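Local coordinates for aldehyde dehydrogenase (Burkholderia vietnamiensis, PDB 5KF0), which probably oxidises aldehydes to carboxylic acids with a nicotinamide cofactor and binds NADPH, at residues 99-102 with 108-111; 274-279 with 441-446. All coordinates share one frame; numbering follows the deposited sequence.

Contact 1. Residues 99-102 with 108-111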
loop_
_atom_site.group_PDB
_atom_site.type_symbol
_atom_site.label_atom_id
_atom_site.label_comp_id
_atom_site.label_asym_id
_atom_site.label_seq_id
_atom_site.Cartn_x
_atom_site.Cartn_y
_atom_site.Cartn_z
ATOM N N ALA A 99 28.217 22.298 -19.360
ATOM C CA ALA A 99 28.439 22.274 -17.920
ATOM C C ALA A 99 29.902 22.098 -17.553
ATOM O O ALA A 99 30.240 22.176 -16.367
ATOM C CB ALA A 99 27.605 21.166 -17.257
ATOM N N GLY A 100 30.778 21.880 -18.530
ATOM C CA GLY A 100 32.165 21.581 -18.222
ATOM C C GLY A 100 32.329 20.293 -17.448
ATOM O O GLY A 100 33.309 20.133 -16.712
ATOM N N LYS A 101 31.404 19.359 -17.614
ATOM C CA LYS A 101 31.358 18.140 -16.812
ATOM C C LYS A 101 32.225 17.058 -17.455
ATOM O O LYS A 101 32.058 16.767 -18.647
ATOM C CB LYS A 101 29.912 17.659 -16.673
ATOM C CG LYS A 101 29.714 16.405 -15.826
ATOM C CD LYS A 101 28.201 16.181 -15.594
ATOM C CE LYS A 101 27.925 14.995 -14.676
ATOM N NZ LYS A 101 26.688 15.265 -13.849
ATOM N N PRO A 102 33.154 16.456 -16.712
ATOM C CA PRO A 102 34.009 15.405 -17.284
ATOM C C PRO A 102 33.207 14.382 -18.078
ATOM O O PRO A 102 32.132 13.951 -17.661
ATOM C CB PRO A 102 34.656 14.781 -16.049
ATOM C CG PRO A 102 34.791 15.964 -15.114
ATOM C CD PRO A 102 33.515 16.756 -15.313
ATOM N N GLY A 108 27.601 9.262 -17.544
ATOM C CA GLY A 108 26.867 8.739 -16.407
ATOM C C GLY A 108 25.547 9.450 -16.181
ATOM O O GLY A 108 24.552 8.824 -15.798
ATOM N N GLU A 109 25.516 10.769 -16.402
ATOM C CA GLU A 109 24.258 11.486 -16.208
ATOM C C GLU A 109 23.253 11.157 -17.303
ATOM O O GLU A 109 22.045 11.108 -17.038
ATOM C CB GLU A 109 24.481 13.000 -16.133
ATOM C CG GLU A 109 23.160 13.737 -15.884
ATOM C CD GLU A 109 23.272 15.233 -15.686
ATOM O OE1 GLU A 109 24.380 15.751 -15.453
ATOM O OE2 GLU A 109 22.215 15.897 -15.770
ATOM N N VAL A 110 23.717 10.941 -18.539
ATOM C CA VAL A 110 22.784 10.534 -19.589
ATOM C C VAL A 110 22.182 9.171 -19.258
ATOM O O VAL A 110 20.991 8.932 -19.481
ATOM C CB VAL A 110 23.475 10.551 -20.967
ATOM C CG1 VAL A 110 22.486 10.147 -22.071
ATOM C CG2 VAL A 110 24.035 11.946 -21.259
ATOM N N THR A 111 22.983 8.261 -18.699
ATOM C CA THR A 111 22.423 6.989 -18.244
ATOM C C THR A 111 21.340 7.217 -17.197
ATOM O O THR A 111 20.291 6.563 -17.222
ATOM C CB THR A 111 23.532 6.093 -17.694
ATOM O OG1 THR A 111 24.472 5.812 -18.740
ATOM C CG2 THR A 111 22.966 4.784 -17.150
#
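Lys101 NZ is gripped by three oxygens: OE1 of Glu109, OE1 of Gln288 and OH of Tyr287. The bond to Glu109 OE1, 2.9 Å from Lys101 NZ, is a salt bridge that, in the aldehyde dehydrogenase fold, ties the connection between helices 88-99 and 103-123 to the second of these helices. After helix 88-99, Gly100 is the first residue to leave helical geometry, with positive phi (63°), and Pro102 takes the N-cap position of helix 103-123. The two backbones stay well apart, the CA atoms of Lys101 and Glu109 being 9.7 Å from each other, so the meeting is made wholly by long side chains. Lys101 runs out nearly straight, with CG anti to the backbone N (chi1 -179°), and bends only at its last torsion; the extended Glu109 chain crosses it at about a right angle. The ammonium reaches OE1 on the anti side of the carboxylate, 27° out of its plane. The nearest lysine carbon to Glu109 OE1 is Lys101 CE, at 3.7 Å, so the aliphatic chain adds little. Both residues are buried, and Phe163 packs against each of them. The further oxygens on Lys101 NZ would be expected to help stabilise the pair's charges, as would two backbone N-H groups of helix 164-178: Glu109 OE2 accepts a hydrogen bond from Asn166 N and a weak one from Leu165 N.

Contact 2. Residues 274-279 with 441-446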
loop_
_atom_site.group_PDB
_atom_site.type_symbol
_atom_site.label_atom_id
_atom_site.label_comp_id
_atom_site.label_asym_id
_atom_site.label_seq_id
_atom_site.Cartn_x
_atom_site.Cartn_y
_atom_site.Cartn_z
ATOM N N LEU A 274 39.318 0.474 4.610
ATOM C CA LEU A 274 39.674 1.883 4.464
ATOM C C LEU A 274 39.893 2.275 3.006
ATOM O O LEU A 274 39.567 3.397 2.613
ATOM C CB LEU A 274 40.917 2.210 5.296
ATOM C CG LEU A 274 40.629 2.570 6.754
ATOM C CD1 LEU A 274 41.922 2.982 7.463
ATOM C CD2 LEU A 274 39.564 3.662 6.868
ATOM N N ASP A 275 40.459 1.383 2.185
ATOM C CA ASP A 275 40.664 1.749 0.783
ATOM C C ASP A 275 39.332 1.978 0.078
ATOM O O ASP A 275 39.201 2.905 -0.730
ATOM C CB ASP A 275 41.478 0.681 0.051
ATOM C CG ASP A 275 42.950 0.693 0.443
ATOM O OD1 ASP A 275 43.436 1.730 0.940
ATOM O OD2 ASP A 275 43.622 -0.338 0.249
ATOM N N TYR A 276 38.327 1.148 0.379
ATOM C CA TYR A 276 36.994 1.368 -0.173
ATOM C C TYR A 276 36.424 2.693 0.311
ATOM O O TYR A 276 35.892 3.484 -0.478
ATOM C CB TYR A 276 36.053 0.220 0.223
ATOM C CG TYR A 276 34.587 0.584 0.069
ATOM C CD1 TYR A 276 33.794 0.861 1.180
ATOM C CD2 TYR A 276 34.002 0.667 -1.193
ATOM C CE1 TYR A 276 32.450 1.220 1.029
ATOM C CE2 TYR A 276 32.670 1.009 -1.354
ATOM C CZ TYR A 276 31.899 1.285 -0.234
ATOM O OH TYR A 276 30.583 1.643 -0.404
ATOM N N VAL A 277 36.528 2.945 1.617
ATOM C CA VAL A 277 36.000 4.180 2.196
ATOM C C VAL A 277 36.650 5.393 1.544
ATOM O O VAL A 277 35.972 6.329 1.105
ATOM C CB VAL A 277 36.213 4.176 3.722
ATOM C CG1 VAL A 277 35.833 5.533 4.329
ATOM C CG2 VAL A 277 35.387 3.025 4.360
ATOM N N VAL A 278 37.982 5.383 1.470
ATOM C CA VAL A 278 38.722 6.496 0.881
ATOM C C VAL A 278 38.318 6.709 -0.572
ATOM O O VAL A 278 38.157 7.851 -1.018
ATOM C CB VAL A 278 40.234 6.250 1.037
ATOM C CG1 VAL A 278 41.041 7.145 0.092
ATOM C CG2 VAL A 278 40.638 6.476 2.487
ATOM N N ASP A 279 38.121 5.622 -1.328
ATOM C CA ASP A 279 37.704 5.770 -2.721
ATOM C C ASP A 279 36.342 6.448 -2.820
ATOM O O ASP A 279 36.144 7.337 -3.658
ATOM C CB ASP A 279 37.688 4.408 -3.414
ATOM C CG ASP A 279 37.378 4.518 -4.897
ATOM O OD1 ASP A 279 38.217 5.064 -5.643
ATOM O OD2 ASP A 279 36.296 4.061 -5.312
ATOM N N ILE A 441 24.012 4.315 4.490
ATOM C CA ILE A 441 24.845 3.441 5.322
ATOM C C ILE A 441 25.800 2.679 4.417
ATOM O O ILE A 441 25.367 1.983 3.489
ATOM C CB ILE A 441 23.997 2.464 6.161
ATOM C CG1 ILE A 441 23.021 3.222 7.076
ATOM C CG2 ILE A 441 24.911 1.535 6.982
ATOM C CD1 ILE A 441 23.711 4.130 8.101
ATOM N N ASN A 442 27.099 2.797 4.705
ATOM C CA ASN A 442 28.181 2.119 3.990
ATOM C C ASN A 442 28.413 2.703 2.589
ATOM O O ASN A 442 28.963 2.028 1.712
ATOM C CB ASN A 442 27.940 0.597 3.918
ATOM C CG ASN A 442 29.224 -0.184 3.758
ATOM O OD1 ASN A 442 30.284 0.252 4.217
ATOM N ND2 ASN A 442 29.141 -1.343 3.106
ATOM N N ASP A 443 28.003 3.953 2.373
ATOM C CA ASP A 443 28.428 4.737 1.214
ATOM C C ASP A 443 28.308 6.213 1.587
ATOM O O ASP A 443 27.788 6.565 2.651
ATOM C CB ASP A 443 27.610 4.401 -0.040
ATOM C CG ASP A 443 28.302 4.824 -1.338
ATOM O OD1 ASP A 443 27.679 4.696 -2.407
ATOM O OD2 ASP A 443 29.456 5.313 -1.301
ATOM N N VAL A 444 28.800 7.074 0.699
ATOM C CA VAL A 444 28.786 8.519 0.932
ATOM C C VAL A 444 27.373 9.076 0.788
ATOM O O VAL A 444 26.501 8.434 0.167
ATOM C CB VAL A 444 29.744 9.252 -0.023
ATOM C CG1 VAL A 444 31.199 9.073 0.443
ATOM C CG2 VAL A 444 29.553 8.764 -1.458
ATOM N N PRO A 445 27.103 10.267 1.337
ATOM C CA PRO A 445 25.807 10.919 1.091
ATOM C C PRO A 445 25.560 11.214 -0.373
ATOM O O PRO A 445 24.419 11.513 -0.743
ATOM C CB PRO A 445 25.906 12.222 1.902
ATOM C CG PRO A 445 27.404 12.478 2.005
ATOM C CD PRO A 445 27.962 11.091 2.212
ATOM N N SER A 446 26.592 11.148 -1.211
ATOM C CA SER A 446 26.493 11.516 -2.617
ATOM C C SER A 446 25.740 10.491 -3.461
ATOM O O SER A 446 25.572 10.734 -4.663
ATOM C CB SER A 446 27.905 11.733 -3.164
ATOM O OG SER A 446 28.645 12.522 -2.248
#
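Tyr276 meets the loop at a single firm point, where its OH donates a 2.7 Å hydrogen bond to the backbone O of Asn442. This joins the first turn of helix 274-286 to the loop after strand 438-441 in a mixed sheet of the aldehyde dehydrogenase fold. The C=O...donor angle is 155°, the hydroxyl lies in the carbonyl plane, and the oxygen sits at the ring edge, 3.6 Å from Tyr276 CE1. With CG anti to the backbone N (chi1 162°), the phenol leaves the helix toward the loop. The Asn442 side chain touches the ring far more loosely: its amide plane is turned 56° from the ring, and OD1, which accepts a hydrogen bond from Gln273, stays 4.0 Å from Tyr276 CE1. Asp443 OD2 is also loosely placed against the phenol, 3.9 Å from Tyr276 OH; it is committed instead to a salt bridge with Arg280 and to a weak hydrogen bond from Val444 N. The looseness is confined to these approaches within the two segments, for a second subunit covers this side with directed bonds. Arg483 of that subunit hydrogen-bonds to Tyr276 OH through NH1 and to Asn442 ND2 through its backbone O, while its Arg485 makes a cation-pi contact with the Tyr276 ring. Asp443 OD1, in turn, is hydrogen-bonded to OH of Tyr143 in the same second subunit.

Overall arrangement
Contacts 1 and 2 follow one another along the chain, with centres 22 Å apart and nearest atoms about 10 Å apart, so neither touches the other. Their settings differ. Contact 1 is buried, its centre 13 Å from that of the chain, and the Glu109 side chain comes within about 9 Å of bound NADPH; no other subunit reaches its segments. Contact 2 lies farther out, 21 Å from the chain centre, and at Ile441 the sheet continues into a strand of the second subunit. Contact 1 thus lies near the bound cofactor without touching it at that distance, whereas contact 2 is part of the interface with the second subunit.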